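PDB 4JIC: GTN Reductase, which binds FMN and probably reduces glycerol trinitrate and activated carbon-carbon double bonds, like other Old Yellow Enzymes. Local coordinates for residues E54-S59 / I94-W99; Q63-V68 / W99-I104; V175-A180 / G225-R230. All coordinates share one frame; numbering follows the deposited sequence. Where two conformers were deposited one is given.

Contact 1. Residues E54-S59 / I94-W99. With FMN (flavin mononucleotide), chain D.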
# COMPACT_ATOMS: atom_id res chain seq x y z
N GLU A 54 5.62 -2.87 -3.89
CA GLU A 54 5.04 -1.77 -4.65
C GLU A 54 3.57 -2.07 -4.90
O GLU A 54 3.18 -3.22 -5.05
CB GLU A 54 5.75 -1.64 -5.99
CG GLU A 54 5.63 -2.87 -6.90
CD GLU A 54 6.82 -2.98 -7.84
OE1 GLU A 54 6.82 -2.27 -8.87
OE2 GLU A 54 7.75 -3.76 -7.53
N GLY A 55 2.74 -1.03 -4.96
CA GLY A 55 1.35 -1.25 -5.34
C GLY A 55 1.28 -2.12 -6.58
O GLY A 55 1.96 -1.87 -7.57
N THR A 56 0.43 -3.14 -6.53
CA THR A 56 0.29 -4.06 -7.66
C THR A 56 -1.19 -4.24 -7.99
O THR A 56 -1.95 -4.83 -7.24
CB THR A 56 1.03 -5.41 -7.43
OG1 THR A 56 0.93 -6.23 -8.60
CG2 THR A 56 0.46 -6.15 -6.23
N PRO A 57 -1.60 -3.70 -9.14
CA PRO A 57 -3.04 -3.69 -9.41
C PRO A 57 -3.70 -5.04 -9.65
O PRO A 57 -3.12 -5.97 -10.23
CB PRO A 57 -3.16 -2.79 -10.64
CG PRO A 57 -1.99 -1.83 -10.47
CD PRO A 57 -0.88 -2.75 -10.01
N ILE A 58 -4.95 -5.12 -9.20
CA ILE A 58 -5.78 -6.31 -9.34
C ILE A 58 -6.31 -6.49 -10.77
O ILE A 58 -6.81 -7.56 -11.13
CB ILE A 58 -6.98 -6.24 -8.37
CG1 ILE A 58 -7.87 -5.04 -8.71
CG2 ILE A 58 -6.50 -6.16 -6.93
CD1 ILE A 58 -9.05 -4.88 -7.75
N SER A 59 -6.19 -5.44 -11.58
CA SER A 59 -6.74 -5.44 -12.92
C SER A 59 -6.13 -4.28 -13.68
O SER A 59 -5.54 -3.39 -13.08
CB SER A 59 -8.25 -5.22 -12.84
OG SER A 59 -8.52 -3.92 -12.34
N ILE A 94 6.88 -11.73 2.52
CA ILE A 94 6.47 -10.70 1.58
C ILE A 94 4.98 -10.76 1.30
O ILE A 94 4.42 -11.84 1.11
CB ILE A 94 7.31 -10.78 0.27
CG1 ILE A 94 6.95 -9.64 -0.69
CG2 ILE A 94 7.18 -12.16 -0.38
CD1 ILE A 94 7.87 -9.57 -1.90
N VAL A 95 4.34 -9.60 1.32
CA VAL A 95 2.92 -9.50 0.99
C VAL A 95 2.73 -8.57 -0.20
O VAL A 95 3.48 -7.60 -0.36
CB VAL A 95 2.06 -9.01 2.18
CG1 VAL A 95 2.08 -10.05 3.30
CG2 VAL A 95 2.56 -7.66 2.70
N ALA A 96 1.75 -8.88 -1.03
CA ALA A 96 1.44 -8.08 -2.21
C ALA A 96 0.50 -6.95 -1.83
O ALA A 96 -0.55 -7.20 -1.24
CB ALA A 96 0.80 -8.94 -3.27
N GLN A 97 0.86 -5.71 -2.19
CA GLN A 97 -0.04 -4.59 -1.94
C GLN A 97 -1.03 -4.51 -3.08
O GLN A 97 -0.76 -3.90 -4.11
CB GLN A 97 0.69 -3.26 -1.80
CG GLN A 97 -0.28 -2.21 -1.27
CD GLN A 97 0.26 -0.81 -1.30
OE1 GLN A 97 0.76 -0.34 -2.32
NE2 GLN A 97 0.11 -0.10 -0.19
N ILE A 98 -2.17 -5.15 -2.90
CA ILE A 98 -3.12 -5.24 -4.00
C ILE A 98 -3.86 -3.92 -4.17
O ILE A 98 -4.38 -3.35 -3.21
CB ILE A 98 -4.05 -6.47 -3.87
CG1 ILE A 98 -4.90 -6.42 -2.60
CG2 ILE A 98 -3.21 -7.74 -3.89
CD1 ILE A 98 -5.88 -7.61 -2.49
N TRP A 99 -3.88 -3.43 -5.41
CA TRP A 99 -4.14 -2.01 -5.64
C TRP A 99 -5.26 -1.79 -6.64
O TRP A 99 -5.38 -2.52 -7.63
CB TRP A 99 -2.87 -1.42 -6.23
CG TRP A 99 -2.69 0.08 -6.19
CD1 TRP A 99 -3.43 1.02 -5.51
CD2 TRP A 99 -1.63 0.79 -6.83
NE1 TRP A 99 -2.89 2.28 -5.73
CE2 TRP A 99 -1.79 2.15 -6.54
CE3 TRP A 99 -0.57 0.39 -7.66
CZ2 TRP A 99 -0.91 3.12 -7.02
CZ3 TRP A 99 0.29 1.35 -8.14
CH2 TRP A 99 0.12 2.70 -7.82
N1 FMN D . 2.71 4.01 -0.68
C2 FMN D . 1.88 2.96 -0.98
O2 FMN D . 0.96 2.67 -0.20
N3 FMN D . 2.05 2.24 -2.15
C4 FMN D . 2.98 2.62 -3.09
O4 FMN D . 3.10 1.95 -4.13
C4A FMN D . 3.81 3.71 -2.79
N5 FMN D . 4.76 4.12 -3.71
C5A FMN D . 5.74 4.99 -3.27
C6 FMN D . 6.84 5.22 -4.10
C7 FMN D . 7.87 6.07 -3.70
C7M FMN D . 9.06 6.28 -4.59
C8 FMN D . 7.79 6.67 -2.45
C8M FMN D . 8.93 7.54 -1.97
C9 FMN D . 6.71 6.42 -1.62
C9A FMN D . 5.66 5.59 -2.02
N10 FMN D . 4.57 5.37 -1.20
C10 FMN D . 3.67 4.39 -1.58
C1' FMN D . 4.58 5.84 0.23
C2' FMN D . 5.57 5.05 1.10
O2' FMN D . 5.11 3.73 1.30
C3' FMN D . 5.74 5.70 2.47
O3' FMN D . 4.46 5.87 3.06
C4' FMN D . 6.44 7.06 2.38
O4' FMN D . 7.66 6.93 1.69
C5' FMN D . 6.74 7.65 3.76
O5' FMN D . 7.57 6.79 4.52
P FMN D . 9.13 7.16 4.75
O1P FMN D . 9.72 7.34 3.38
O2P FMN D . 9.17 8.45 5.54
O3P FMN D . 9.76 6.03 5.51

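Contact 2. Residues Q63-V68 / W99-I104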
# COMPACT_ATOMS: atom_id res chain seq x y z
N GLN A 63 -4.99 0.10 -12.81
CA GLN A 63 -3.68 0.73 -13.09
C GLN A 63 -3.79 2.24 -13.23
O GLN A 63 -4.70 2.73 -13.89
CB GLN A 63 -3.09 0.20 -14.40
CG GLN A 63 -2.59 -1.22 -14.36
CD GLN A 63 -1.18 -1.35 -13.80
OE1 GLN A 63 -0.66 -0.43 -13.16
NE2 GLN A 63 -0.57 -2.52 -14.01
N GLY A 64 -2.84 2.96 -12.63
CA GLY A 64 -2.80 4.41 -12.74
C GLY A 64 -1.47 4.95 -13.26
O GLY A 64 -1.38 6.14 -13.56
N TYR A 65 -0.45 4.10 -13.35
CA TYR A 65 0.88 4.53 -13.82
C TYR A 65 1.48 3.50 -14.75
O TYR A 65 1.10 2.33 -14.73
CB TYR A 65 1.82 4.77 -12.63
CG TYR A 65 1.19 5.62 -11.56
CD1 TYR A 65 1.32 7.00 -11.58
CD2 TYR A 65 0.43 5.05 -10.56
CE1 TYR A 65 0.73 7.79 -10.62
CE2 TYR A 65 -0.16 5.81 -9.59
CZ TYR A 65 -0.01 7.17 -9.62
OH TYR A 65 -0.62 7.92 -8.64
N ALA A 66 2.44 3.94 -15.57
CA ALA A 66 3.09 3.06 -16.53
C ALA A 66 4.07 2.09 -15.87
O ALA A 66 4.71 2.42 -14.87
CB ALA A 66 3.79 3.88 -17.61
N ASP A 67 4.19 0.91 -16.46
CA ASP A 67 5.24 -0.05 -16.12
C ASP A 67 5.17 -0.50 -14.66
O ASP A 67 6.19 -0.72 -14.00
CB ASP A 67 6.62 0.52 -16.46
CG ASP A 67 6.84 0.64 -17.97
OD1 ASP A 67 5.91 0.37 -18.76
OD2 ASP A 67 7.96 1.01 -18.38
N VAL A 68 3.94 -0.64 -14.18
CA VAL A 68 3.68 -1.14 -12.84
C VAL A 68 3.27 -2.60 -12.93
O VAL A 68 2.41 -2.96 -13.74
CB VAL A 68 2.56 -0.32 -12.17
CG1 VAL A 68 2.04 -1.01 -10.90
CG2 VAL A 68 3.06 1.08 -11.86
N TRP A 99 -3.88 -3.43 -5.41
CA TRP A 99 -4.14 -2.01 -5.64
C TRP A 99 -5.26 -1.79 -6.64
O TRP A 99 -5.38 -2.52 -7.63
CB TRP A 99 -2.87 -1.42 -6.23
CG TRP A 99 -2.69 0.08 -6.19
CD1 TRP A 99 -3.43 1.02 -5.51
CD2 TRP A 99 -1.63 0.79 -6.83
NE1 TRP A 99 -2.89 2.28 -5.73
CE2 TRP A 99 -1.79 2.15 -6.54
CE3 TRP A 99 -0.57 0.39 -7.66
CZ2 TRP A 99 -0.91 3.12 -7.02
CZ3 TRP A 99 0.29 1.35 -8.14
CH2 TRP A 99 0.12 2.70 -7.82
N HIS A 100 -6.07 -0.77 -6.38
CA HIS A 100 -6.90 -0.16 -7.42
C HIS A 100 -6.82 1.35 -7.25
O HIS A 100 -7.12 1.88 -6.17
CB HIS A 100 -8.35 -0.63 -7.31
CG HIS A 100 -9.16 -0.37 -8.54
ND1 HIS A 100 -9.29 0.88 -9.10
CD2 HIS A 100 -9.89 -1.21 -9.33
CE1 HIS A 100 -10.06 0.81 -10.17
NE2 HIS A 100 -10.44 -0.45 -10.33
N VAL A 101 -6.39 2.05 -8.30
CA VAL A 101 -6.16 3.49 -8.24
C VAL A 101 -7.42 4.36 -8.33
O VAL A 101 -7.36 5.54 -8.03
CB VAL A 101 -5.20 3.98 -9.36
CG1 VAL A 101 -3.82 3.35 -9.20
CG2 VAL A 101 -5.79 3.67 -10.74
N GLY A 102 -8.54 3.78 -8.74
CA GLY A 102 -9.75 4.57 -8.92
C GLY A 102 -9.52 5.70 -9.91
O GLY A 102 -9.00 5.47 -11.01
N ARG A 103 -9.86 6.93 -9.53
CA ARG A 103 -9.80 8.05 -10.47
C ARG A 103 -8.38 8.48 -10.85
O ARG A 103 -8.20 9.30 -11.74
CB ARG A 103 -10.57 9.26 -9.90
CG ARG A 103 -9.87 9.94 -8.73
CD ARG A 103 -10.69 11.08 -8.16
NE ARG A 103 -9.95 11.77 -7.10
CZ ARG A 103 -10.19 13.02 -6.71
NH1 ARG A 103 -11.14 13.73 -7.30
NH2 ARG A 103 -9.45 13.56 -5.75
N ILE A 104 -7.38 7.94 -10.16
CA ILE A 104 -6.00 8.36 -10.40
C ILE A 104 -5.39 7.52 -11.52
O ILE A 104 -4.61 6.61 -11.28
CB ILE A 104 -5.15 8.29 -9.12
CG1 ILE A 104 -5.83 9.10 -8.00
CG2 ILE A 104 -3.75 8.88 -9.36
CD1 ILE A 104 -6.05 10.58 -8.34

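Contact 3. Residues V175-A180 / G225-R230. With FMN (flavin mononucleotide), chain D.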
# COMPACT_ATOMS: atom_id res chain seq x y z
N VAL A 175 -1.52 -10.48 1.71
CA VAL A 175 -1.67 -9.24 0.95
C VAL A 175 -1.91 -8.08 1.89
O VAL A 175 -2.40 -8.25 3.00
CB VAL A 175 -2.87 -9.26 -0.03
CG1 VAL A 175 -2.74 -10.40 -1.03
CG2 VAL A 175 -4.19 -9.37 0.73
N GLU A 176 -1.54 -6.89 1.43
CA GLU A 176 -1.95 -5.64 2.05
C GLU A 176 -2.90 -4.97 1.10
O GLU A 176 -2.55 -4.65 -0.03
CB GLU A 176 -0.75 -4.72 2.29
CG GLU A 176 -1.13 -3.32 2.78
CD GLU A 176 0.08 -2.49 3.15
OE1 GLU A 176 0.72 -2.79 4.18
OE2 GLU A 176 0.40 -1.54 2.41
N ILE A 177 -4.14 -4.77 1.55
CA ILE A 177 -5.10 -4.06 0.72
C ILE A 177 -4.71 -2.59 0.72
O ILE A 177 -4.61 -1.97 1.76
CB ILE A 177 -6.51 -4.23 1.28
CG1 ILE A 177 -6.94 -5.69 1.13
CG2 ILE A 177 -7.47 -3.30 0.56
CD1 ILE A 177 -8.08 -6.09 2.07
N HIS A 178 -4.46 -2.05 -0.47
CA HIS A 178 -4.16 -0.62 -0.57
C HIS A 178 -5.44 0.21 -0.37
O HIS A 178 -6.24 0.34 -1.29
CB HIS A 178 -3.51 -0.31 -1.91
CG HIS A 178 -2.78 0.99 -1.93
ND1 HIS A 178 -3.06 2.02 -1.05
CD2 HIS A 178 -1.76 1.43 -2.71
CE1 HIS A 178 -2.24 3.03 -1.30
NE2 HIS A 178 -1.45 2.70 -2.31
N ALA A 179 -5.63 0.73 0.83
CA ALA A 179 -6.81 1.54 1.11
C ALA A 179 -6.39 2.94 1.52
O ALA A 179 -7.07 3.61 2.31
CB ALA A 179 -7.66 0.89 2.20
N ALA A 180 -5.27 3.38 0.97
CA ALA A 180 -4.67 4.65 1.36
C ALA A 180 -4.39 5.57 0.18
O ALA A 180 -4.72 5.25 -0.97
CB ALA A 180 -3.37 4.39 2.13
N GLY A 225 -6.19 -14.20 8.38
CA GLY A 225 -4.86 -14.22 8.95
C GLY A 225 -3.74 -13.96 7.95
O GLY A 225 -2.57 -13.88 8.34
N ARG A 226 -4.10 -13.83 6.68
CA ARG A 226 -3.12 -13.47 5.66
C ARG A 226 -3.51 -12.14 5.01
O ARG A 226 -2.97 -11.76 3.98
CB ARG A 226 -2.96 -14.59 4.62
CG ARG A 226 -2.31 -15.85 5.21
CD ARG A 226 -2.00 -16.90 4.16
NE ARG A 226 -3.21 -17.48 3.61
CZ ARG A 226 -3.26 -18.65 2.98
NH1 ARG A 226 -2.15 -19.36 2.80
NH2 ARG A 226 -4.42 -19.11 2.52
N THR A 227 -4.43 -11.42 5.65
CA THR A 227 -4.95 -10.18 5.10
C THR A 227 -4.63 -8.98 5.99
O THR A 227 -4.98 -8.97 7.17
CB THR A 227 -6.48 -10.28 4.91
OG1 THR A 227 -6.78 -11.34 4.01
CG2 THR A 227 -7.05 -8.97 4.34
N GLY A 228 -3.98 -7.98 5.41
CA GLY A 228 -3.77 -6.71 6.09
C GLY A 228 -4.31 -5.58 5.24
O GLY A 228 -4.81 -5.80 4.14
N ILE A 229 -4.18 -4.35 5.73
CA ILE A 229 -4.74 -3.21 5.03
C ILE A 229 -3.95 -1.96 5.39
O ILE A 229 -3.50 -1.83 6.53
CB ILE A 229 -6.25 -3.04 5.35
CG1 ILE A 229 -6.86 -1.86 4.59
CG2 ILE A 229 -6.48 -2.88 6.85
CD1 ILE A 229 -8.41 -1.85 4.66
N ARG A 230 -3.75 -1.07 4.41
CA ARG A 230 -3.06 0.19 4.66
C ARG A 230 -4.04 1.35 4.67
O ARG A 230 -4.88 1.48 3.78
CB ARG A 230 -1.98 0.47 3.62
CG ARG A 230 -1.00 1.55 4.11
CD ARG A 230 0.13 1.81 3.13
NE ARG A 230 1.36 2.15 3.85
CZ ARG A 230 2.35 2.90 3.35
NH1 ARG A 230 2.26 3.42 2.14
NH2 ARG A 230 3.43 3.13 4.09
N1 FMN D . 2.71 4.01 -0.68
C2 FMN D . 1.88 2.96 -0.98
O2 FMN D . 0.96 2.67 -0.20
N3 FMN D . 2.05 2.24 -2.15
C4 FMN D . 2.98 2.62 -3.09
O4 FMN D . 3.10 1.95 -4.13
C4A FMN D . 3.81 3.71 -2.79
N5 FMN D . 4.76 4.12 -3.71
C5A FMN D . 5.74 4.99 -3.27
C6 FMN D . 6.84 5.22 -4.10
C7 FMN D . 7.87 6.07 -3.70
C7M FMN D . 9.06 6.28 -4.59
C8 FMN D . 7.79 6.67 -2.45
C8M FMN D . 8.93 7.54 -1.97
C9 FMN D . 6.71 6.42 -1.62
C9A FMN D . 5.66 5.59 -2.02
N10 FMN D . 4.57 5.37 -1.20
C10 FMN D . 3.67 4.39 -1.58
C1' FMN D . 4.58 5.84 0.23
C2' FMN D . 5.57 5.05 1.10
O2' FMN D . 5.11 3.73 1.30
C3' FMN D . 5.74 5.70 2.47
O3' FMN D . 4.46 5.87 3.06
C4' FMN D . 6.44 7.06 2.38
O4' FMN D . 7.66 6.93 1.69
C5' FMN D . 6.74 7.65 3.76
O5' FMN D . 7.57 6.79 4.52
P FMN D . 9.13 7.16 4.75
O1P FMN D . 9.72 7.34 3.38
O2P FMN D . 9.17 8.45 5.54
O3P FMN D . 9.76 6.03 5.51

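Contact 1. Residues E54-S59 / I94-W99
Neighbouring parallel strands of the TIM barrel, 50-57 and 94-99, pair here at their C-terminal ends, where the flavin sits. Three backbone bonds join them: T56 N gives its hydrogen to Q97 O (2.8 Å), W99 N to T56 O, and I58 N to W99 O (3.1 Å). Beyond the ladder both segments grip the pyrimidine end of FMN. Q97 projects as an extended chain, CG anti to the backbone N (chi1 -169°), and its amide pairs with the ring through two nearly straight bonds: OE1 accepts from FMN N3 and NE2 donates to FMN O2, each 2.9 Å. G55 N completes the row by donating to FMN O4 (3.1 Å), while G55 CA packs 3.2 Å from Q97 OE1. The indole of W99 packs against the same glycine, its CE3 3.3 Å from G55 C, and runs side by side with the ring of P57. Further along, I58 CG2 rests against I98 CB (3.9 Å). The pair belongs to a beta-alpha-beta unit with helix 74-89, whose W80 touches T56; helix 150-169 packs on I58 and I98 through Y160, and strand 174-178 continues the sheet beyond 94-99.

Contact 2. Residues Q63-V68 / W99-I104
Two loops that leave the C-terminal ends of barrel strands 50-57 and 94-99 pack together here, with the rim of the W99 indole touching both Y65 and V68. Y65 CE2 comes within 3.6 Å of W99 CH2; the six-membered rings meet rim to rim, planes 20° apart and centroids 5.8 Å, so neither covers the other. V68 CG1 approaches the indole at its edge, 4.0 Å from W99 CZ3. One indole face is taken by V101 CG1, offset toward the rim. That methyl is anti to the carbonyl carbon (chi1 -63°), which leaves CG2 to pack on Q63 O at 3.5 Å. V101 also starts a type II' turn that ends at I104, whose O lies 3.2 Å from G64 CA, a CA-H...O contact; the carbonyl is buried with no conventional partner. I104 CG2 lies 3.4 Å from Y65 OH, which is hydrogen-bonded to Y183. Within its own loop Q63 NE2 donates to V68 O (3.0 Å), closing the 63-68 bend. P57 of strand 50-57 touches Q63 and V68, while helix 184-189 borders the other segment, L184 packing on H100 and Q187 on I104.

Contact 3. Residues V175-A180 / G225-R230
The FMN pocket is lined here by R230 and H178, carried at the ends of two adjoining barrel strands. R230 NH1 donates to the flavin O2 (2.8 Å) and to the ribityl O2' (3.0 Å), while NH2 binds O3' (3.1 Å) and, weakly, O2'; the guanidinium thus ties the pyrimidine carbonyl to the sugar chain and probably favours negative charge near O2. H178 NE2 approaches that same O2 to 3.2 Å. A180 N donates to its ND1 in the ring plane, which helps to set the ring's rotation. Strands 174-178 and 227-231 are the fourth and fifth of the closed parallel (beta/alpha)8 barrel, bonded in register: G228 N to V175 O, I177 N to G228 O, R230 N to I177 O, each 2.9 Å. Toward the barrel interior, E176 extends with CG anti to its own amide nitrogen (chi1 173°), laying OE2 against the aliphatic part of R230, 3.3 Å from CB. OE2 lies well out of the guanidinium plane; no N-H points at it, and any attraction is probably one of charge only. The carboxylate oxygens bond instead to H265 and Q97. On the helix-facing side I177 CD1 packs on T227 CG2, and A179 CB on I229 CG1.

How the contacts relate
Contacts 1 and 3 lie in one closed parallel barrel and contact 2 in the loops at its FMN-binding end. The first two take strands two and three, then four and five, and adjoin because strands 94-99 and 174-178 are neighbours; their centres are 9 Å apart. Q97 NE2 and E176 OE2 come within 3.0 Å in a probable hydrogen bond, joining flavin-binding Q97 to contact 3. Contact 2 adjoins contact 1, centres 11 Å apart, and shares W99 with it; because each loop follows its strand, the segments of the two contacts interleave along the chain. Contact 3 follows both in sequence, about 17 Å from contact 2 between centres, yet H178 stacks on W99, connecting loop layer and flavin pocket.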